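Local coordinates for glycoside hydrolase, GH17 family (Formosa sp. Hel1_33_131, PDB 6FCG), which probably cleaves internal beta-1,3-glucosidic bonds of the algal polysaccharide laminarin, as an endo-laminarinase of glycoside hydrolase family 17, at residues 45-50 and 339-344; 141-146 and 186-191. All blocks are in the same frame, centred on the assembly; numbering follows the deposited sequence.

Contact 1 (45-50 and 339-344)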
loop_
_atom_site.group_PDB
_atom_site.type_symbol
_atom_site.label_atom_id
_atom_site.label_comp_id
_atom_site.label_asym_id
_atom_site.label_seq_id
_atom_site.Cartn_x
_atom_site.Cartn_y
_atom_site.Cartn_z
ATOM N N GLY A 45 -47.664 -0.075 10.831
ATOM C CA GLY A 45 -47.611 1.329 11.265
ATOM C C GLY A 45 -48.125 1.588 12.664
ATOM O O GLY A 45 -48.296 2.732 13.056
ATOM N N ASN A 46 -48.380 0.515 13.398
ATOM C CA ASN A 46 -48.967 0.580 14.697
ATOM C C ASN A 46 -47.909 0.097 15.649
ATOM O O ASN A 46 -47.539 -1.069 15.599
ATOM C CB ASN A 46 -50.198 -0.329 14.736
ATOM C CG ASN A 46 -50.924 -0.323 16.099
ATOM O OD1 ASN A 46 -50.352 -0.039 17.171
ATOM N ND2 ASN A 46 -52.193 -0.675 16.049
ATOM N N SER A 47 -47.449 0.972 16.545
ATOM C CA SER A 47 -46.327 0.643 17.434
ATOM C C SER A 47 -46.642 -0.365 18.545
ATOM O O SER A 47 -45.731 -0.835 19.204
ATOM C CB SER A 47 -45.732 1.908 18.025
ATOM O OG SER A 47 -46.674 2.545 18.844
ATOM N N LYS A 48 -47.914 -0.729 18.726
ATOM C CA LYS A 48 -48.259 -1.891 19.563
ATOM C C LYS A 48 -47.872 -3.228 18.922
ATOM O O LYS A 48 -47.865 -4.225 19.606
ATOM C CB LYS A 48 -49.747 -1.892 19.896
ATOM C CG LYS A 48 -50.126 -0.761 20.826
ATOM C CD LYS A 48 -51.635 -0.614 20.948
ATOM C CE LYS A 48 -52.014 0.810 21.344
ATOM N NZ LYS A 48 -53.347 0.828 21.997
ATOM N N TYR A 49 -47.619 -3.237 17.606
ATOM C CA TYR A 49 -47.173 -4.431 16.852
ATOM C C TYR A 49 -45.785 -4.232 16.183
ATOM O O TYR A 49 -45.679 -4.108 14.937
ATOM C CB TYR A 49 -48.227 -4.812 15.796
ATOM C CG TYR A 49 -49.626 -4.980 16.325
ATOM C CD1 TYR A 49 -50.506 -3.904 16.419
ATOM C CD2 TYR A 49 -50.092 -6.251 16.728
ATOM C CE1 TYR A 49 -51.793 -4.074 16.904
ATOM C CE2 TYR A 49 -51.380 -6.431 17.211
ATOM C CZ TYR A 49 -52.217 -5.341 17.300
ATOM O OH TYR A 49 -53.485 -5.536 17.764
ATOM N N LEU A 50 -44.740 -4.193 17.009
ATOM C CA LEU A 50 -43.358 -4.012 16.517
ATOM C C LEU A 50 -42.965 -5.159 15.603
ATOM O O LEU A 50 -43.282 -6.321 15.889
ATOM C CB LEU A 50 -42.337 -3.943 17.652
ATOM C CG LEU A 50 -42.353 -2.681 18.528
ATOM C CD1 LEU A 50 -41.310 -2.795 19.636
ATOM C CD2 LEU A 50 -42.154 -1.392 17.741
ATOM N N TRP A 339 -38.040 7.049 14.793
ATOM C CA TRP A 339 -38.509 7.564 13.508
ATOM C C TRP A 339 -39.766 6.844 13.001
ATOM O O TRP A 339 -40.722 7.487 12.623
ATOM C CB TRP A 339 -37.403 7.516 12.429
ATOM C CG TRP A 339 -37.906 7.633 11.026
ATOM C CD1 TRP A 339 -38.770 8.565 10.543
ATOM C CD2 TRP A 339 -37.585 6.783 9.929
ATOM N NE1 TRP A 339 -39.017 8.337 9.213
ATOM C CE2 TRP A 339 -38.297 7.246 8.812
ATOM C CE3 TRP A 339 -36.749 5.679 9.780
ATOM C CZ2 TRP A 339 -38.200 6.654 7.564
ATOM C CZ3 TRP A 339 -36.640 5.083 8.529
ATOM C CH2 TRP A 339 -37.366 5.570 7.441
ATOM N N THR A 340 -39.737 5.520 12.979
ATOM C CA THR A 340 -40.822 4.758 12.396
ATOM C C THR A 340 -42.082 4.850 13.211
ATOM O O THR A 340 -43.167 4.929 12.653
ATOM C CB THR A 340 -40.420 3.285 12.092
ATOM O OG1 THR A 340 -39.818 2.653 13.241
ATOM C CG2 THR A 340 -39.462 3.263 10.923
ATOM N N ASN A 341 -41.958 4.840 14.525
ATOM C CA ASN A 341 -43.143 4.911 15.367
ATOM C C ASN A 341 -43.791 6.329 15.297
ATOM O O ASN A 341 -45.012 6.427 15.280
ATOM C CB ASN A 341 -42.922 4.273 16.760
ATOM C CG ASN A 341 -43.206 5.245 17.891
ATOM O OD1 ASN A 341 -44.219 5.092 18.536
ATOM N ND2 ASN A 341 -42.376 6.299 18.086
ATOM N N GLU A 342 -42.991 7.396 15.167
ATOM C CA GLU A 342 -43.507 8.791 14.939
ATOM C C GLU A 342 -44.100 8.994 13.536
ATOM O O GLU A 342 -45.003 9.776 13.374
ATOM C CB GLU A 342 -42.423 9.882 15.192
ATOM N N ALA A 343 -43.609 8.257 12.544
ATOM C CA ALA A 343 -44.124 8.334 11.174
ATOM C C ALA A 343 -45.217 7.290 10.856
ATOM O O ALA A 343 -45.695 7.215 9.735
ATOM C CB ALA A 343 -42.970 8.174 10.206
ATOM N N ASN A 344 -45.629 6.511 11.855
ATOM C CA ASN A 344 -46.551 5.362 11.690
ATOM C C ASN A 344 -46.145 4.393 10.556
ATOM O O ASN A 344 -46.923 4.071 9.670
ATOM C CB ASN A 344 -48.021 5.843 11.577
ATOM C CG ASN A 344 -48.513 6.622 12.834
ATOM O OD1 ASN A 344 -48.694 6.119 13.997
ATOM N ND2 ASN A 344 -48.772 7.884 12.585
#
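The Asn344 side chain lies alongside the backbone carbonyl of Gly45, with Asn344 CB 3.5 Å from Gly45 O. Its CG stands beside its backbone N (chi1 -60°), and OD1 comes just as near the same carbonyl oxygen. Both oxygens are acceptors, so this touch is not a hydrogen bond. Asn344 follows helix 326-342, closes its C-terminal end in a Schellman motif and has a positive phi. Family membership places the protein among the TIM barrels. Here the end of a late barrel helix meets the loop that leads into the first strand, 50-53. Gly45 also has positive phi, and the CA atoms of Gly45 and Asn344 are 4.2 Å apart. Backbone therefore meets backbone, with Gly45 CA packed near Asn344 O. Gly45 N forms a hydrogen bond with Ser346 OG, just past the helix.

One turn back along the helix, Asn341 meets Ser47. Ser47 OG sits between its backbone N and carbonyl carbon (chi1 64°), and both CB and OG face the Asn341 amide oxygen. The CB atoms of Ser47 and Asn341 are 3.9 Å apart, a light contact at the surface. The loop has its own internal support. Asn46 to Tyr49 form a type I beta turn, and Asn46 also makes an Asx turn: its OD1 accepts from Lys48 N at 3.0 Å, with the donor tilted 29° from the carbonyl plane.

Contact 2 (141-146 and 186-191)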
loop_
_atom_site.group_PDB
_atom_site.type_symbol
_atom_site.label_atom_id
_atom_site.label_comp_id
_atom_site.label_asym_id
_atom_site.label_seq_id
_atom_site.Cartn_x
_atom_site.Cartn_y
_atom_site.Cartn_z
ATOM N N GLU A 141 -38.624 -20.528 -14.256
ATOM C CA GLU A 141 -39.737 -21.460 -14.326
ATOM C C GLU A 141 -40.259 -21.811 -12.895
ATOM O O GLU A 141 -41.434 -22.145 -12.735
ATOM C CB GLU A 141 -39.333 -22.780 -15.026
ATOM C CG GLU A 141 -40.499 -23.756 -15.435
ATOM C CD GLU A 141 -40.783 -23.812 -16.970
ATOM O OE1 GLU A 141 -39.765 -24.060 -17.647
ATOM O OE2 GLU A 141 -41.952 -23.661 -17.520
ATOM N N ASN A 142 -39.399 -21.724 -11.870
ATOM C CA ASN A 142 -39.792 -22.057 -10.502
ATOM C C ASN A 142 -40.564 -20.991 -9.696
ATOM O O ASN A 142 -40.984 -21.282 -8.575
ATOM C CB ASN A 142 -38.567 -22.475 -9.700
ATOM C CG ASN A 142 -37.883 -23.683 -10.290
ATOM O OD1 ASN A 142 -38.525 -24.650 -10.678
ATOM N ND2 ASN A 142 -36.582 -23.650 -10.311
ATOM N N ASN A 143 -40.760 -19.798 -10.246
ATOM C CA ASN A 143 -41.512 -18.777 -9.518
ATOM C C ASN A 143 -42.973 -19.228 -9.274
ATOM O O ASN A 143 -43.495 -19.061 -8.173
ATOM C CB ASN A 143 -41.451 -17.425 -10.230
ATOM C CG ASN A 143 -40.064 -16.825 -10.228
ATOM O OD1 ASN A 143 -39.191 -17.220 -9.452
ATOM N ND2 ASN A 143 -39.850 -15.854 -11.088
ATOM N N ALA A 144 -43.593 -19.864 -10.271
ATOM C CA ALA A 144 -45.003 -20.272 -10.177
ATOM C C ALA A 144 -45.279 -21.125 -8.937
ATOM O O ALA A 144 -46.160 -20.792 -8.145
ATOM C CB ALA A 144 -45.434 -20.989 -11.441
ATOM N N SER A 145 -44.478 -22.163 -8.722
ATOM C CA SER A 145 -44.721 -23.037 -7.588
ATOM C C SER A 145 -44.385 -22.370 -6.232
ATOM O O SER A 145 -45.016 -22.692 -5.206
ATOM C CB SER A 145 -43.985 -24.348 -7.746
ATOM O OG SER A 145 -42.610 -24.111 -7.749
ATOM N N GLU A 146 -43.408 -21.460 -6.214
ATOM C CA GLU A 146 -43.118 -20.676 -5.019
ATOM C C GLU A 146 -44.339 -19.806 -4.664
ATOM O O GLU A 146 -44.749 -19.731 -3.507
ATOM C CB GLU A 146 -41.861 -19.841 -5.227
ATOM C CG GLU A 146 -41.451 -18.843 -4.126
ATOM C CD GLU A 146 -40.626 -19.427 -2.979
ATOM O OE1 GLU A 146 -40.363 -18.818 -1.875
ATOM O OE2 GLU A 146 -40.216 -20.554 -3.200
ATOM N N LEU A 186 -44.971 -7.477 -11.041
ATOM C CA LEU A 186 -46.330 -7.080 -11.378
ATOM C C LEU A 186 -47.210 -8.268 -11.726
ATOM O O LEU A 186 -48.335 -8.389 -11.251
ATOM C CB LEU A 186 -46.306 -6.115 -12.561
ATOM C CG LEU A 186 -47.656 -5.614 -13.128
ATOM C CD1 LEU A 186 -48.418 -4.791 -12.101
ATOM C CD2 LEU A 186 -47.415 -4.796 -14.387
ATOM N N LYS A 187 -46.685 -9.150 -12.553
ATOM C CA LYS A 187 -47.384 -10.376 -12.924
ATOM C C LYS A 187 -47.896 -11.138 -11.697
ATOM O O LYS A 187 -49.063 -11.493 -11.610
ATOM C CB LYS A 187 -46.459 -11.258 -13.746
ATOM C CG LYS A 187 -47.102 -12.509 -14.293
ATOM C CD LYS A 187 -46.044 -13.527 -14.704
ATOM C CE LYS A 187 -46.694 -14.848 -15.042
ATOM N NZ LYS A 187 -45.646 -15.863 -15.349
ATOM N N TRP A 188 -47.005 -11.402 -10.753
ATOM C CA TRP A 188 -47.360 -12.197 -9.580
ATOM C C TRP A 188 -48.160 -11.415 -8.553
ATOM O O TRP A 188 -49.020 -11.974 -7.888
ATOM C CB TRP A 188 -46.116 -12.851 -8.968
ATOM C CG TRP A 188 -45.520 -13.856 -9.881
ATOM C CD1 TRP A 188 -44.311 -13.787 -10.483
ATOM C CD2 TRP A 188 -46.143 -15.042 -10.355
ATOM N NE1 TRP A 188 -44.119 -14.882 -11.282
ATOM C CE2 TRP A 188 -45.233 -15.671 -11.223
ATOM C CE3 TRP A 188 -47.394 -15.641 -10.124
ATOM C CZ2 TRP A 188 -45.514 -16.867 -11.852
ATOM C CZ3 TRP A 188 -47.681 -16.833 -10.745
ATOM C CH2 TRP A 188 -46.737 -17.442 -11.611
ATOM N N VAL A 189 -47.886 -10.133 -8.397
ATOM C CA VAL A 189 -48.736 -9.341 -7.529
ATOM C C VAL A 189 -50.158 -9.419 -8.087
ATOM O O VAL A 189 -51.096 -9.594 -7.332
ATOM C CB VAL A 189 -48.237 -7.883 -7.413
ATOM C CG1 VAL A 189 -49.279 -6.967 -6.780
ATOM C CG2 VAL A 189 -46.967 -7.843 -6.587
ATOM N N ASN A 190 -50.312 -9.237 -9.399
ATOM C CA ASN A 190 -51.638 -9.230 -10.015
ATOM C C ASN A 190 -52.314 -10.578 -9.853
ATOM O O ASN A 190 -53.511 -10.634 -9.616
ATOM C CB ASN A 190 -51.579 -8.820 -11.503
ATOM C CG ASN A 190 -51.534 -7.294 -11.701
ATOM O OD1 ASN A 190 -51.919 -6.511 -10.821
ATOM N ND2 ASN A 190 -51.098 -6.869 -12.874
ATOM N N HIS A 191 -51.545 -11.651 -9.984
ATOM C CA HIS A 191 -52.050 -12.996 -9.750
ATOM C C HIS A 191 -52.661 -13.127 -8.350
ATOM O O HIS A 191 -53.760 -13.656 -8.193
ATOM C CB HIS A 191 -50.905 -13.988 -9.914
ATOM C CG HIS A 191 -51.248 -15.409 -9.574
ATOM N ND1 HIS A 191 -51.774 -16.302 -10.482
ATOM C CD2 HIS A 191 -51.067 -16.106 -8.428
ATOM C CE1 HIS A 191 -51.937 -17.480 -9.900
ATOM N NE2 HIS A 191 -51.512 -17.389 -8.656
#
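Trp188 supplies about half of the buried surface, reaching from helix 182-197 to the first turn of helix 143-156, and Asn143 and Ala144 share the rest almost equally. Its CG stands beside the backbone N (chi1 -66°), which sends the indole across to Asn143 and Ala144. The six-membered ring meets Ala144: Trp188 CH2 lies 3.6 Å from Ala144 CA and 3.8 Å from Ala144 CB. The pyrrole part meets Asn143, whose CB is 3.8 Å from Trp188 NE1. Both neighbours approach the indole obliquely. Within its helix, Lys187 CE packs over one face, 3.9 Å above the ring plane and offset toward the rim. Trp188 CZ3 sits over the centre of the His191 ring.

The two helices are neighbours on the outside of the TIM barrel, and Trp188 also touches Val166 of strand 161-168 beneath them. An alanine in place of Trp188 would probably open a gap between the helices and deprive Glu139 of the indole N-H.

The polar ends look elsewhere. Trp188 NE1 donates to Glu139 OE1, while Lys187 NZ forms a salt bridge with OE2 of the same carboxylate. Asn143 turns its ND2 to the backbone oxygen of Asp124. Across the helices the contact is carried mostly by carbon surface. Hydrogen bonds to Glu139 and Asp124, which satisfy the buried indole N-H and Asn143 ND2, are likely to fix how the two flat groups are turned.

Overall arrangement
Contact 1 and contact 2 lie on separate parts of one barrel. Their centres are 31 Å apart, and their nearest atoms are about 19 Å apart. Along the chain, contact 2 is nested inside the long loop closed by contact 1. Contact 1 is a surface contact and contact 2 a buried one. In TIM barrels the active site lies at the C-terminal ends of the strands. Contact 1 sits where strand 50-53 begins, so it is probably on the far side; contact 2 involves the N-terminal halves of helices that follow strands, so it probably lies nearer the catalytic end.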